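Local coordinates for germination protein YpeB (Bacillus megaterium QM B1551, PDB 5BOI), which takes part in the germination of Bacillus spores, its PepSY-containing C-terminal domain, held here, probably acting as an inhibitory module, at residues S36-L47 against Y59-L70. Sequence-based numbering, arbitrary orientation.
Sequences SGKDADYEVYSL and YMDITQKGGYPL
Ser46 OG donates to Asp61 OD1 at 2.7 Å, a side-chain bond laid across a non-hydrogen-bonded pair of the antiparallel beta hairpin formed by strands 44-50 and 57-63 in the PepSY region. With CG beside the backbone N (chi1 -68°), the Asp61 carboxylate leans toward strand 44-50, and OD1 also comes to 3.4 Å from Val44 CG1. Between the strands, Tyr45 and Ile62 exchange two backbone bonds, Tyr45 N reaching Ile62 O at 2.8 Å, and Leu47 and Met60 repeat the exchange. Where the strand pairing ends, Gln64 takes over: its N binds Glu43 O at 2.9 Å, and its extended side chain runs on to accept Ser36 OG at OE1, 2.7 Å away and nearly in line with the C=O bond. On the way, Gln64 CG makes a CH-pi contact over one face of the Tyr45 ring, 3.7 Å from its centroid. Cutting this glutamine back to an alanine is likely to leave Ser36 OG without this acceptor and to take the CG methylene from the face of the Tyr45 ring. Tyr45 OH is anchored by Val10 O, while Leu47, Met60 and Ile62, on the same side of the strands as Tyr45, pack against helix 12-22. On the other side, Val44 CG2 meets Leu70 CD2 at 4.1 Å.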
ATOM      1  N   SER A  36      17.572 -15.850  -5.560  1.00 91.47           N
ATOM      2  CA  SER A  36      17.671 -16.199  -4.144  1.00 84.49           C
ATOM      3  C   SER A  36      18.307 -17.581  -3.960  1.00 89.41           C
ATOM      4  O   SER A  36      18.038 -18.504  -4.725  1.00 86.94           O
ATOM      5  CB  SER A  36      16.291 -16.150  -3.480  1.00 73.42           C
ATOM      6  OG  SER A  36      15.367 -16.992  -4.145  1.00 74.66           O
ATOM      7  N   GLY A  37      19.156 -17.713  -2.944  1.00 96.33           N
ATOM      8  CA  GLY A  37      19.853 -18.962  -2.682  1.00107.66           C
ATOM      9  C   GLY A  37      18.963 -20.055  -2.110  1.00114.33           C
ATOM     10  O   GLY A  37      17.762 -19.858  -1.930  1.00105.50           O
ATOM     11  N   LYS A  38      19.556 -21.210  -1.822  1.00127.83           N
ATOM     12  CA  LYS A  38      18.809 -22.354  -1.315  1.00123.83           C
ATOM     13  C   LYS A  38      18.485 -22.206   0.170  1.00123.83           C
ATOM     14  O   LYS A  38      17.640 -22.935   0.703  1.00126.64           O
ATOM     15  CB  LYS A  38      19.585 -23.653  -1.572  1.00115.34           C
ATOM     16  CG  LYS A  38      21.066 -23.460  -1.873  1.00100.79           C
ATOM     17  CD  LYS A  38      21.703 -24.737  -2.418  1.00 93.33           C
ATOM     18  CE  LYS A  38      21.223 -24.985  -3.842  1.00 82.47           C
ATOM     19  NZ  LYS A  38      22.029 -25.982  -4.597  1.00 87.50           N
ATOM     20  N   ASP A  39      19.143 -21.256   0.830  1.00122.62           N
ATOM     21  CA  ASP A  39      18.859 -20.972   2.229  1.00118.78           C
ATOM     22  C   ASP A  39      17.660 -20.017   2.309  1.00110.00           C
ATOM     23  O   ASP A  39      16.976 -19.945   3.333  1.00117.81           O
ATOM     24  CB  ASP A  39      20.090 -20.369   2.917  1.00119.71           C
ATOM     25  CG  ASP A  39      19.931 -20.244   4.431  1.00117.88           C
ATOM     26  OD1 ASP A  39      18.914 -20.719   4.978  1.00121.53           O
ATOM     27  OD2 ASP A  39      20.826 -19.658   5.077  1.00112.00           O
ATOM     28  N   ALA A  40      17.402 -19.299   1.217  1.00 93.75           N
ATOM     29  CA  ALA A  40      16.362 -18.266   1.191  1.00 81.14           C
ATOM     30  C   ALA A  40      14.998 -18.761   1.666  1.00 85.18           C
ATOM     31  O   ALA A  40      14.618 -19.906   1.421  1.00 83.23           O
ATOM     32  CB  ALA A  40      16.236 -17.684  -0.214  1.00 68.10           C
ATOM     33  N   ASP A  41      14.276 -17.884   2.356  1.00 88.59           N
ATOM     34  CA  ASP A  41      12.911 -18.168   2.786  1.00 94.19           C
ATOM     35  C   ASP A  41      11.934 -18.016   1.618  1.00 94.68           C
ATOM     36  O   ASP A  41      10.917 -18.707   1.551  1.00 94.81           O
ATOM     37  CB  ASP A  41      12.500 -17.240   3.935  1.00 92.10           C
ATOM     38  CG  ASP A  41      13.352 -17.429   5.177  1.00 93.93           C
ATOM     39  OD1 ASP A  41      13.810 -18.565   5.425  1.00 97.69           O
ATOM     40  OD2 ASP A  41      13.561 -16.437   5.910  1.00 90.95           O
ATOM     41  N   TYR A  42      12.247 -17.101   0.703  1.00 91.39           N
ATOM     42  CA  TYR A  42      11.376 -16.820  -0.433  1.00 89.94           C
ATOM     43  C   TYR A  42      12.129 -16.890  -1.755  1.00 94.43           C
ATOM     44  O   TYR A  42      13.278 -16.458  -1.853  1.00 92.96           O
ATOM     45  CB  TYR A  42      10.729 -15.441  -0.285  1.00 83.96           C
ATOM     46  CG  TYR A  42       9.788 -15.325   0.893  1.00 81.55           C
ATOM     47  CD1 TYR A  42       8.470 -15.755   0.799  1.00 81.43           C
ATOM     48  CD2 TYR A  42      10.218 -14.781   2.098  1.00 76.82           C
ATOM     49  CE1 TYR A  42       7.607 -15.649   1.877  1.00 77.07           C
ATOM     50  CE2 TYR A  42       9.362 -14.671   3.177  1.00 73.22           C
ATOM     51  CZ  TYR A  42       8.059 -15.107   3.059  1.00 74.74           C
ATOM     52  OH  TYR A  42       7.204 -14.998   4.132  1.00 80.70           O
ATOM     53  N   GLU A  43      11.468 -17.433  -2.772  1.00 98.81           N
ATOM     54  CA  GLU A  43      12.060 -17.520  -4.097  1.00105.67           C
ATOM     55  C   GLU A  43      11.813 -16.223  -4.847  1.00 91.56           C
ATOM     56  O   GLU A  43      10.696 -15.950  -5.290  1.00 90.14           O
ATOM     57  CB  GLU A  43      11.491 -18.710  -4.862  1.00123.51           C
ATOM     58  CG  GLU A  43      11.871 -20.045  -4.251  1.00114.92           C
ATOM     59  CD  GLU A  43      11.307 -21.220  -5.018  1.00107.87           C
ATOM     60  OE1 GLU A  43      10.067 -21.298  -5.161  1.00104.01           O
ATOM     61  OE2 GLU A  43      12.103 -22.070  -5.467  1.00108.32           O
ATOM     62  N   VAL A  44      12.866 -15.425  -4.979  1.00 82.93           N
ATOM     63  CA  VAL A  44      12.761 -14.076  -5.525  1.00 67.49           C
ATOM     64  C   VAL A  44      13.944 -13.759  -6.448  1.00 68.43           C
ATOM     65  O   VAL A  44      15.064 -14.221  -6.210  1.00 72.66           O
ATOM     66  CB  VAL A  44      12.684 -13.033  -4.374  1.00 83.04           C
ATOM     67  CG1 VAL A  44      12.881 -11.612  -4.882  1.00 84.66           C
ATOM     68  CG2 VAL A  44      11.364 -13.153  -3.623  1.00 79.80           C
ATOM     69  N   TYR A  45      13.685 -13.000  -7.513  1.00 61.73           N
ATOM     70  CA  TYR A  45      14.746 -12.429  -8.337  1.00 63.73           C
ATOM     71  C   TYR A  45      15.056 -10.993  -7.928  1.00 64.91           C
ATOM     72  O   TYR A  45      14.198 -10.117  -8.032  1.00 69.31           O
ATOM     73  CB  TYR A  45      14.374 -12.457  -9.821  1.00 73.68           C
ATOM     74  CG  TYR A  45      14.223 -13.847 -10.385  1.00 85.26           C
ATOM     75  CD1 TYR A  45      15.342 -14.582 -10.753  1.00 90.85           C
ATOM     76  CD2 TYR A  45      12.970 -14.403 -10.604  1.00 86.59           C
ATOM     77  CE1 TYR A  45      15.223 -15.852 -11.274  1.00 95.40           C
ATOM     78  CE2 TYR A  45      12.841 -15.671 -11.144  1.00 92.66           C
ATOM     79  CZ  TYR A  45      13.972 -16.390 -11.471  1.00 96.87           C
ATOM     80  OH  TYR A  45      13.862 -17.653 -12.000  1.00103.12           O
ATOM     81  N   SER A  46      16.276 -10.755  -7.459  1.00 60.56           N
ATOM     82  CA  SER A  46      16.704  -9.407  -7.079  1.00 62.06           C
ATOM     83  C   SER A  46      17.372  -8.704  -8.252  1.00 66.05           C
ATOM     84  O   SER A  46      18.435  -9.122  -8.712  1.00 70.30           O
ATOM     85  CB  SER A  46      17.664  -9.451  -5.888  1.00 59.95           C
ATOM     86  OG  SER A  46      16.962  -9.537  -4.662  1.00 59.31           O
ATOM     87  N   LEU A  47      16.756  -7.625  -8.718  1.00 54.86           N
ATOM     88  CA  LEU A  47      17.263  -6.903  -9.875  1.00 63.05           C
ATOM     89  C   LEU A  47      17.886  -5.578  -9.470  1.00 63.54           C
ATOM     90  O   LEU A  47      17.393  -4.899  -8.563  1.00 48.24           O
ATOM     91  CB  LEU A  47      16.148  -6.654 -10.894  1.00 56.00           C
ATOM     92  CG  LEU A  47      15.630  -7.828 -11.728  1.00 58.06           C
ATOM     93  CD1 LEU A  47      15.008  -8.916 -10.866  1.00 55.96           C
ATOM     94  CD2 LEU A  47      14.617  -7.322 -12.731  1.00 55.90           C
ATOM     95  N   TYR A  59      16.290  -0.882  -7.574  1.00 44.18           N
ATOM     96  CA  TYR A  59      16.284  -2.247  -7.084  1.00 44.89           C
ATOM     97  C   TYR A  59      14.864  -2.781  -7.127  1.00 49.31           C
ATOM     98  O   TYR A  59      13.933  -2.132  -6.657  1.00 44.36           O
ATOM     99  CB  TYR A  59      16.848  -2.314  -5.663  1.00 52.35           C
ATOM    100  CG  TYR A  59      18.168  -1.588  -5.520  1.00 52.46           C
ATOM    101  CD1 TYR A  59      18.209  -0.217  -5.270  1.00 59.48           C
ATOM    102  CD2 TYR A  59      19.372  -2.263  -5.658  1.00 53.29           C
ATOM    103  CE1 TYR A  59      19.417   0.455  -5.146  1.00 60.58           C
ATOM    104  CE2 TYR A  59      20.580  -1.602  -5.535  1.00 51.59           C
ATOM    105  CZ  TYR A  59      20.597  -0.243  -5.281  1.00 58.10           C
ATOM    106  OH  TYR A  59      21.797   0.420  -5.161  1.00 63.19           O
ATOM    107  N   MET A  60      14.703  -3.963  -7.694  1.00 45.05           N
ATOM    108  CA  MET A  60      13.382  -4.524  -7.850  1.00 46.61           C
ATOM    109  C   MET A  60      13.375  -6.004  -7.550  1.00 55.61           C
ATOM    110  O   MET A  60      14.235  -6.751  -8.020  1.00 66.88           O
ATOM    111  CB  MET A  60      12.859  -4.286  -9.264  1.00 42.39           C
ATOM    112  CG  MET A  60      11.453  -4.839  -9.452  1.00 49.72           C
ATOM    113  SD  MET A  60      10.652  -4.235 -10.951  1.00 48.13           S
ATOM    114  CE  MET A  60       8.986  -4.862 -10.718  1.00 55.54           C
ATOM    115  N   ASP A  61      12.393  -6.427  -6.768  1.00 47.21           N
ATOM    116  CA  ASP A  61      12.231  -7.833  -6.472  1.00 51.44           C
ATOM    117  C   ASP A  61      10.953  -8.365  -7.112  1.00 52.12           C
ATOM    118  O   ASP A  61       9.892  -7.732  -7.075  1.00 46.55           O
ATOM    119  CB  ASP A  61      12.230  -8.064  -4.961  1.00 54.56           C
ATOM    120  CG  ASP A  61      13.591  -7.783  -4.332  1.00 71.47           C
ATOM    121  OD1 ASP A  61      14.445  -8.694  -4.342  1.00 70.39           O
ATOM    122  OD2 ASP A  61      13.810  -6.657  -3.829  1.00 77.94           O
ATOM    123  N   ILE A  62      11.080  -9.528  -7.728  1.00 55.74           N
ATOM    124  CA  ILE A  62       9.964 -10.192  -8.380  1.00 58.03           C
ATOM    125  C   ILE A  62       9.935 -11.643  -7.923  1.00 62.41           C
ATOM    126  O   ILE A  62      10.980 -12.253  -7.701  1.00 73.81           O
ATOM    127  CB  ILE A  62      10.073 -10.117  -9.916  1.00 62.77           C
ATOM    128  CG1 ILE A  62      10.406  -8.687 -10.361  1.00 58.11           C
ATOM    129  CG2 ILE A  62       8.809 -10.640 -10.581  1.00 63.54           C
ATOM    130  CD1 ILE A  62      10.249  -8.444 -11.842  1.00 57.33           C
ATOM    131  N   THR A  63       8.739 -12.189  -7.767  1.00 57.50           N
ATOM    132  CA  THR A  63       8.599 -13.554  -7.291  1.00 64.78           C
ATOM    133  C   THR A  63       9.050 -14.523  -8.379  1.00 71.30           C
ATOM    134  O   THR A  63       8.654 -14.392  -9.539  1.00 70.56           O
ATOM    135  CB  THR A  63       7.149 -13.856  -6.871  1.00 62.64           C
ATOM    136  OG1 THR A  63       6.261 -13.559  -7.955  1.00 67.35           O
ATOM    137  CG2 THR A  63       6.766 -12.992  -5.686  1.00 56.93           C
ATOM    138  N   GLN A  64       9.898 -15.476  -8.003  1.00 61.01           N
ATOM    139  CA  GLN A  64      10.344 -16.499  -8.936  1.00 74.12           C
ATOM    140  C   GLN A  64       9.121 -17.233  -9.479  1.00 79.03           C
ATOM    141  O   GLN A  64       9.077 -17.619 -10.653  1.00 75.59           O
ATOM    142  CB  GLN A  64      11.316 -17.474  -8.264  1.00 80.05           C
ATOM    143  CG  GLN A  64      12.715 -16.914  -8.041  1.00 81.48           C
ATOM    144  CD  GLN A  64      13.693 -17.955  -7.525  1.00 85.47           C
ATOM    145  OE1 GLN A  64      14.377 -17.737  -6.523  1.00 86.82           O
ATOM    146  NE2 GLN A  64      13.768 -19.088  -8.212  1.00 84.73           N
ATOM    147  N   LYS A  65       8.128 -17.403  -8.619  1.00 87.10           N
ATOM    148  CA  LYS A  65       6.863 -17.974  -9.022  1.00 97.10           C
ATOM    149  C   LYS A  65       5.873 -16.896  -9.459  1.00 85.96           C
ATOM    150  O   LYS A  65       5.626 -15.916  -8.746  1.00 92.31           O
ATOM    151  CB  LYS A  65       6.309 -18.822  -7.878  1.00114.72           C
ATOM    152  CG  LYS A  65       5.865 -18.036  -6.661  1.00105.07           C
ATOM    153  CD  LYS A  65       5.267 -18.896  -5.551  1.00 95.86           C
ATOM    154  CE  LYS A  65       4.577 -20.158  -6.046  1.00 91.61           C
ATOM    155  NZ  LYS A  65       4.415 -21.076  -4.881  1.00 96.20           N
ATOM    156  N   GLY A  66       5.365 -17.036 -10.679  1.00 72.00           N
ATOM    157  CA  GLY A  66       4.331 -16.143 -11.182  1.00 70.82           C
ATOM    158  C   GLY A  66       4.760 -14.741 -11.588  1.00 72.65           C
ATOM    159  O   GLY A  66       3.949 -13.978 -12.110  1.00 78.05           O
ATOM    160  N   GLY A  67       6.020 -14.394 -11.332  1.00 72.07           N
ATOM    161  CA  GLY A  67       6.554 -13.101 -11.727  1.00 66.60           C
ATOM    162  C   GLY A  67       5.766 -11.888 -11.256  1.00 67.39           C
ATOM    163  O   GLY A  67       5.416 -11.017 -12.054  1.00 61.74           O
ATOM    164  N   TYR A  68       5.494 -11.834  -9.954  1.00 71.04           N
ATOM    165  CA  TYR A  68       4.736 -10.742  -9.352  1.00 71.06           C
ATOM    166  C   TYR A  68       5.640  -9.596  -8.937  1.00 58.73           C
ATOM    167  O   TYR A  68       6.667  -9.832  -8.307  1.00 57.67           O
ATOM    168  CB  TYR A  68       3.978 -11.243  -8.127  1.00 81.84           C
ATOM    169  CG  TYR A  68       2.569 -11.700  -8.407  1.00 93.15           C
ATOM    170  CD1 TYR A  68       1.522 -10.792  -8.459  1.00 95.37           C
ATOM    171  CD2 TYR A  68       2.284 -13.046  -8.611  1.00100.96           C
ATOM    172  CE1 TYR A  68       0.229 -11.208  -8.705  1.00102.49           C
ATOM    173  CE2 TYR A  68       0.997 -13.474  -8.859  1.00103.68           C
ATOM    174  CZ  TYR A  68      -0.027 -12.552  -8.905  1.00104.61           C
ATOM    175  OH  TYR A  68      -1.307 -12.984  -9.152  1.00103.97           O
ATOM    176  N   PRO A  69       5.259  -8.350  -9.277  1.00 52.93           N
ATOM    177  CA  PRO A  69       6.042  -7.222  -8.768  1.00 45.90           C
ATOM    178  C   PRO A  69       5.895  -7.183  -7.266  1.00 42.75           C
ATOM    179  O   PRO A  69       4.804  -6.929  -6.761  1.00 43.43           O
ATOM    180  CB  PRO A  69       5.397  -5.994  -9.419  1.00 54.16           C
ATOM    181  CG  PRO A  69       4.494  -6.525 -10.485  1.00 55.88           C
ATOM    182  CD  PRO A  69       4.092  -7.902 -10.053  1.00 55.77           C
ATOM    183  N   LEU A  70       6.979  -7.456  -6.558  1.00 38.19           N
ATOM    184  CA  LEU A  70       6.919  -7.549  -5.110  1.00 38.68           C
ATOM    185  C   LEU A  70       7.359  -6.263  -4.410  1.00 40.98           C
ATOM    186  O   LEU A  70       6.685  -5.778  -3.503  1.00 36.31           O
ATOM    187  CB  LEU A  70       7.788  -8.712  -4.650  1.00 49.15           C
ATOM    188  CG  LEU A  70       7.656  -9.134  -3.195  1.00 52.65           C
ATOM    189  CD1 LEU A  70       6.251  -9.671  -2.918  1.00 48.12           C
ATOM    190  CD2 LEU A  70       8.722 -10.166  -2.888  1.00 56.62           C
TER